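Local coordinates for ThiJ/PfpI family protein (Pseudomonas syringae pv. tomato, PDB 3EWN), which is of unknown function but belongs to the DJ-1/PfpI family, whose members share a fold with class I glutamine amidotransferases, at residues Q25-L39 with D84-T97. Numbering follows the deposited sequence.
Sequences QIAMLVYPGMTVMDL and DLTVLFAPGGTDGT
Tyr31 reaches over to the loop that follows strand 87-90. From CB, chi1 of 50° puts CG between the backbone N and the carbonyl carbon, and the ring swings toward that loop. CD1 and CE1 meet Gly96 O, 3.4 Å from CD1; CE2 slides past Pro91 CG, and Met34 CB, from Tyr31's own segment, sits over one face near the rim. Tyr31 OH donates to Pro91 O (2.7 Å) from above the carbonyl plane, with Thr97 OG1 close by. A tyrosine suits this place because its flat ring ends in a hydroxyl that can make this bond.

Strands 25-29 and 87-90 are neighbouring parallel strands, 14° apart, near the middle of the sheet in this alpha/beta sandwich of the DJ-1/PfpI family. Ala27 N bonds Val87 O, and Leu29 N bonds Phe89 O. The Phe89 ring takes a CH-pi contact from Met28 CE, 4.1 Å from its centroid; a flat aromatic face suits the methyl of this flexible selenomethionine.

Beyond the strands Thr35 N binds Gly92 O at 2.9 Å. Asp38 OD2 accepts a weak bond from Gly92 N, the bare glycine letting the carboxylate come close. Without a side chain, Gly96 can bring its CA to 3.4 Å from Pro32 O.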
loop_
_atom_site.group_PDB
_atom_site.type_symbol
_atom_site.label_atom_id
_atom_site.label_comp_id
_atom_site.label_asym_id
_atom_site.label_seq_id
_atom_site.Cartn_x
_atom_site.Cartn_y
_atom_site.Cartn_z
ATOM N N GLN A 25 -3.405 -6.417 -19.864
ATOM C CA GLN A 25 -2.346 -7.336 -19.460
ATOM C C GLN A 25 -1.364 -6.424 -18.742
ATOM O O GLN A 25 -0.724 -5.587 -19.371
ATOM C CB GLN A 25 -1.675 -7.958 -20.685
ATOM C CG GLN A 25 -2.617 -8.767 -21.561
ATOM C CD GLN A 25 -3.234 -9.931 -20.821
ATOM O OE1 GLN A 25 -2.534 -10.711 -20.175
ATOM N NE2 GLN A 25 -4.557 -10.061 -20.914
ATOM N N ILE A 26 -1.242 -6.599 -17.432
ATOM C CA ILE A 26 -0.389 -5.743 -16.620
ATOM C C ILE A 26 0.733 -6.504 -15.932
ATOM O O ILE A 26 0.478 -7.397 -15.122
ATOM C CB ILE A 26 -1.254 -5.024 -15.551
ATOM C CG1 ILE A 26 -2.336 -4.192 -16.250
ATOM C CG2 ILE A 26 -0.390 -4.152 -14.658
ATOM C CD1 ILE A 26 -3.448 -3.705 -15.334
ATOM N N ALA A 27 1.975 -6.149 -16.251
ATOM C CA ALA A 27 3.125 -6.805 -15.640
ATOM C C ALA A 27 3.787 -5.877 -14.626
ATOM O O ALA A 27 4.189 -4.762 -14.961
ATOM C CB ALA A 27 4.136 -7.212 -16.714
HETATM N N MSE A 28 3.902 -6.351 -13.389
HETATM C CA MSE A 28 4.512 -5.572 -12.319
HETATM C C MSE A 28 5.765 -6.281 -11.816
HETATM O O MSE A 28 5.695 -7.372 -11.258
HETATM C CB MSE A 28 3.504 -5.387 -11.182
HETATM C CG MSE A 28 2.168 -4.794 -11.655
HETATM SE SE MSE A 28 0.866 -4.485 -10.269
HETATM C CE MSE A 28 1.452 -2.769 -9.671
ATOM N N LEU A 29 6.913 -5.652 -12.033
ATOM C CA LEU A 29 8.185 -6.211 -11.612
ATOM C C LEU A 29 8.346 -6.164 -10.097
ATOM O O LEU A 29 7.958 -5.189 -9.459
ATOM C CB LEU A 29 9.337 -5.430 -12.256
ATOM C CG LEU A 29 10.760 -5.813 -11.843
ATOM C CD1 LEU A 29 11.146 -7.139 -12.480
ATOM C CD2 LEU A 29 11.727 -4.714 -12.282
ATOM N N VAL A 30 8.895 -7.232 -9.527
ATOM C CA VAL A 30 9.172 -7.276 -8.094
ATOM C C VAL A 30 10.587 -7.817 -7.967
ATOM O O VAL A 30 11.044 -8.563 -8.827
ATOM C CB VAL A 30 8.191 -8.184 -7.293
ATOM C CG1 VAL A 30 6.788 -7.612 -7.365
ATOM C CG2 VAL A 30 8.238 -9.621 -7.803
ATOM N N TYR A 31 11.282 -7.427 -6.906
ATOM C CA TYR A 31 12.653 -7.866 -6.694
ATOM C C TYR A 31 13.016 -7.716 -5.230
ATOM O O TYR A 31 12.360 -6.982 -4.491
ATOM C CB TYR A 31 13.607 -7.042 -7.571
ATOM C CG TYR A 31 13.417 -5.542 -7.470
ATOM C CD1 TYR A 31 13.969 -4.815 -6.415
ATOM C CD2 TYR A 31 12.672 -4.851 -8.422
ATOM C CE1 TYR A 31 13.784 -3.431 -6.313
ATOM C CE2 TYR A 31 12.477 -3.469 -8.328
ATOM C CZ TYR A 31 13.037 -2.770 -7.273
ATOM O OH TYR A 31 12.854 -1.413 -7.178
ATOM N N PRO A 32 14.063 -8.422 -4.782
ATOM C CA PRO A 32 14.469 -8.327 -3.380
ATOM C C PRO A 32 14.798 -6.890 -2.993
ATOM O O PRO A 32 15.451 -6.174 -3.747
ATOM C CB PRO A 32 15.701 -9.231 -3.315
ATOM C CG PRO A 32 15.432 -10.254 -4.390
ATOM C CD PRO A 32 14.896 -9.395 -5.511
ATOM N N GLY A 33 14.324 -6.461 -1.829
ATOM C CA GLY A 33 14.630 -5.115 -1.381
ATOM C C GLY A 33 13.737 -4.000 -1.888
ATOM O O GLY A 33 13.977 -2.834 -1.583
HETATM N N MSE A 34 12.716 -4.334 -2.665
HETATM C CA MSE A 34 11.815 -3.301 -3.160
HETATM C C MSE A 34 11.023 -2.734 -1.981
HETATM O O MSE A 34 10.902 -3.384 -0.945
HETATM C CB MSE A 34 10.843 -3.894 -4.174
HETATM C CG MSE A 34 9.853 -4.874 -3.559
HETATM SE SE MSE A 34 8.570 -5.511 -4.820
HETATM C CE MSE A 34 7.793 -6.895 -3.762
ATOM N N THR A 35 10.504 -1.518 -2.131
ATOM C CA THR A 35 9.694 -0.908 -1.088
ATOM C C THR A 35 8.311 -1.415 -1.459
ATOM O O THR A 35 7.773 -1.038 -2.492
ATOM C CB THR A 35 9.742 0.637 -1.163
ATOM O OG1 THR A 35 11.090 1.079 -0.950
ATOM C CG2 THR A 35 8.840 1.255 -0.099
ATOM N N VAL A 36 7.733 -2.272 -0.626
ATOM C CA VAL A 36 6.448 -2.867 -0.965
ATOM C C VAL A 36 5.296 -1.903 -1.246
ATOM O O VAL A 36 4.473 -2.174 -2.120
ATOM C CB VAL A 36 6.028 -3.932 0.092
ATOM C CG1 VAL A 36 5.496 -3.270 1.345
ATOM C CG2 VAL A 36 5.008 -4.882 -0.513
HETATM N N MSE A 37 5.233 -0.777 -0.541
HETATM C CA MSE A 37 4.156 0.183 -0.792
HETATM C C MSE A 37 4.229 0.671 -2.250
HETATM O O MSE A 37 3.215 1.016 -2.855
HETATM C CB MSE A 37 4.267 1.371 0.176
HETATM C CG MSE A 37 3.170 2.429 0.035
HETATM SE SE MSE A 37 1.343 1.808 0.172
HETATM C CE MSE A 37 0.529 3.196 -0.845
ATOM N N ASP A 38 5.437 0.695 -2.807
ATOM C CA ASP A 38 5.631 1.132 -4.191
ATOM C C ASP A 38 4.846 0.245 -5.139
ATOM O O ASP A 38 4.349 0.701 -6.167
ATOM C CB ASP A 38 7.113 1.060 -4.573
ATOM C CG ASP A 38 7.930 2.146 -3.931
ATOM O OD1 ASP A 38 7.435 2.775 -2.970
ATOM O OD2 ASP A 38 9.074 2.364 -4.387
ATOM N N LEU A 39 4.758 -1.031 -4.786
ATOM C CA LEU A 39 4.045 -2.014 -5.585
ATOM C C LEU A 39 2.550 -2.032 -5.284
ATOM O O LEU A 39 1.723 -1.992 -6.194
ATOM C CB LEU A 39 4.616 -3.410 -5.317
ATOM C CG LEU A 39 3.874 -4.611 -5.908
ATOM C CD1 LEU A 39 4.057 -4.638 -7.414
ATOM C CD2 LEU A 39 4.406 -5.891 -5.292
ATOM N N ASP A 84 3.513 -9.139 -25.158
ATOM C CA ASP A 84 2.864 -7.851 -25.399
ATOM C C ASP A 84 1.992 -7.491 -24.202
ATOM O O ASP A 84 1.070 -8.225 -23.854
ATOM C CB ASP A 84 2.015 -7.912 -26.671
ATOM C CG ASP A 84 2.824 -8.298 -27.896
ATOM O OD1 ASP A 84 4.072 -8.269 -27.836
ATOM O OD2 ASP A 84 2.208 -8.624 -28.931
ATOM N N LEU A 85 2.284 -6.350 -23.585
ATOM C CA LEU A 85 1.559 -5.901 -22.401
ATOM C C LEU A 85 0.834 -4.574 -22.571
ATOM O O LEU A 85 1.203 -3.754 -23.409
ATOM C CB LEU A 85 2.542 -5.754 -21.238
ATOM C CG LEU A 85 3.361 -6.988 -20.862
ATOM C CD1 LEU A 85 4.587 -6.566 -20.057
ATOM C CD2 LEU A 85 2.493 -7.955 -20.075
ATOM N N THR A 86 -0.201 -4.371 -21.760
ATOM C CA THR A 86 -0.933 -3.114 -21.779
ATOM C C THR A 86 -0.099 -2.173 -20.920
ATOM O O THR A 86 0.099 -1.003 -21.256
ATOM C CB THR A 86 -2.321 -3.259 -21.133
ATOM O OG1 THR A 86 -3.037 -4.315 -21.782
ATOM C CG2 THR A 86 -3.105 -1.959 -21.257
ATOM N N VAL A 87 0.404 -2.707 -19.809
ATOM C CA VAL A 87 1.222 -1.925 -18.887
ATOM C C VAL A 87 2.432 -2.674 -18.340
ATOM O O VAL A 87 2.327 -3.826 -17.928
ATOM C CB VAL A 87 0.399 -1.452 -17.668
ATOM C CG1 VAL A 87 1.290 -0.641 -16.729
ATOM C CG2 VAL A 87 -0.792 -0.627 -18.121
ATOM N N LEU A 88 3.581 -2.006 -18.352
ATOM C CA LEU A 88 4.812 -2.563 -17.791
ATOM C C LEU A 88 5.057 -1.627 -16.617
ATOM O O LEU A 88 5.005 -0.412 -16.781
ATOM C CB LEU A 88 5.972 -2.473 -18.786
ATOM C CG LEU A 88 7.340 -2.939 -18.259
ATOM C CD1 LEU A 88 7.276 -4.402 -17.801
ATOM C CD2 LEU A 88 8.381 -2.773 -19.349
ATOM N N PHE A 89 5.318 -2.180 -15.436
ATOM C CA PHE A 89 5.506 -1.354 -14.245
ATOM C C PHE A 89 6.676 -1.786 -13.375
ATOM O O PHE A 89 6.918 -2.977 -13.205
ATOM C CB PHE A 89 4.224 -1.399 -13.402
ATOM C CG PHE A 89 4.377 -0.821 -12.020
ATOM C CD1 PHE A 89 4.123 0.527 -11.781
ATOM C CD2 PHE A 89 4.778 -1.625 -10.958
ATOM C CE1 PHE A 89 4.262 1.063 -10.501
ATOM C CE2 PHE A 89 4.922 -1.099 -9.675
ATOM C CZ PHE A 89 4.664 0.248 -9.445
ATOM N N ALA A 90 7.383 -0.808 -12.808
ATOM C CA ALA A 90 8.501 -1.103 -11.916
ATOM C C ALA A 90 8.414 -0.281 -10.637
ATOM O O ALA A 90 8.256 0.941 -10.686
ATOM C CB ALA A 90 9.828 -0.823 -12.609
ATOM N N PRO A 91 8.493 -0.949 -9.472
ATOM C CA PRO A 91 8.433 -0.269 -8.175
ATOM C C PRO A 91 9.838 0.160 -7.769
ATOM O O PRO A 91 10.823 -0.226 -8.412
ATOM C CB PRO A 91 7.877 -1.346 -7.251
ATOM C CG PRO A 91 8.543 -2.587 -7.784
ATOM C CD PRO A 91 8.391 -2.410 -9.298
ATOM N N GLY A 92 9.920 0.940 -6.694
ATOM C CA GLY A 92 11.201 1.420 -6.205
ATOM C C GLY A 92 11.763 0.708 -4.982
ATOM O O GLY A 92 11.365 -0.406 -4.641
ATOM N N GLY A 93 12.688 1.391 -4.318
ATOM C CA GLY A 93 13.372 0.869 -3.148
ATOM C C GLY A 93 14.734 1.540 -3.141
ATOM O O GLY A 93 14.886 2.605 -3.737
ATOM N N THR A 94 15.732 0.946 -2.490
ATOM C CA THR A 94 17.057 1.563 -2.469
ATOM C C THR A 94 18.130 0.629 -3.024
ATOM O O THR A 94 18.263 0.494 -4.241
ATOM C CB THR A 94 17.442 2.013 -1.045
ATOM O OG1 THR A 94 17.349 0.905 -0.147
ATOM C CG2 THR A 94 16.503 3.112 -0.573
ATOM N N ASP A 95 18.894 -0.020 -2.148
ATOM C CA ASP A 95 19.936 -0.931 -2.615
ATOM C C ASP A 95 19.361 -2.035 -3.499
ATOM O O ASP A 95 20.008 -2.477 -4.449
ATOM C CB ASP A 95 20.695 -1.553 -1.437
ATOM C CG ASP A 95 21.665 -0.577 -0.783
ATOM O OD1 ASP A 95 22.032 0.425 -1.429
ATOM O OD2 ASP A 95 22.071 -0.821 0.371
ATOM N N GLY A 96 18.143 -2.476 -3.187
ATOM C CA GLY A 96 17.517 -3.516 -3.983
ATOM C C GLY A 96 17.203 -3.029 -5.385
ATOM O O GLY A 96 17.259 -3.792 -6.351
ATOM N N THR A 97 16.869 -1.748 -5.487
ATOM C CA THR A 97 16.538 -1.114 -6.757
ATOM C C THR A 97 17.794 -0.917 -7.605
ATOM O O THR A 97 17.765 -1.079 -8.827
ATOM C CB THR A 97 15.884 0.253 -6.518
ATOM O OG1 THR A 97 14.712 0.082 -5.710
ATOM C CG2 THR A 97 15.509 0.910 -7.846
HETATM O O HOH W 1 17.010 -6.482 -6.147
HETATM O O HOH W 2 16.340 -1.749 -1.208
#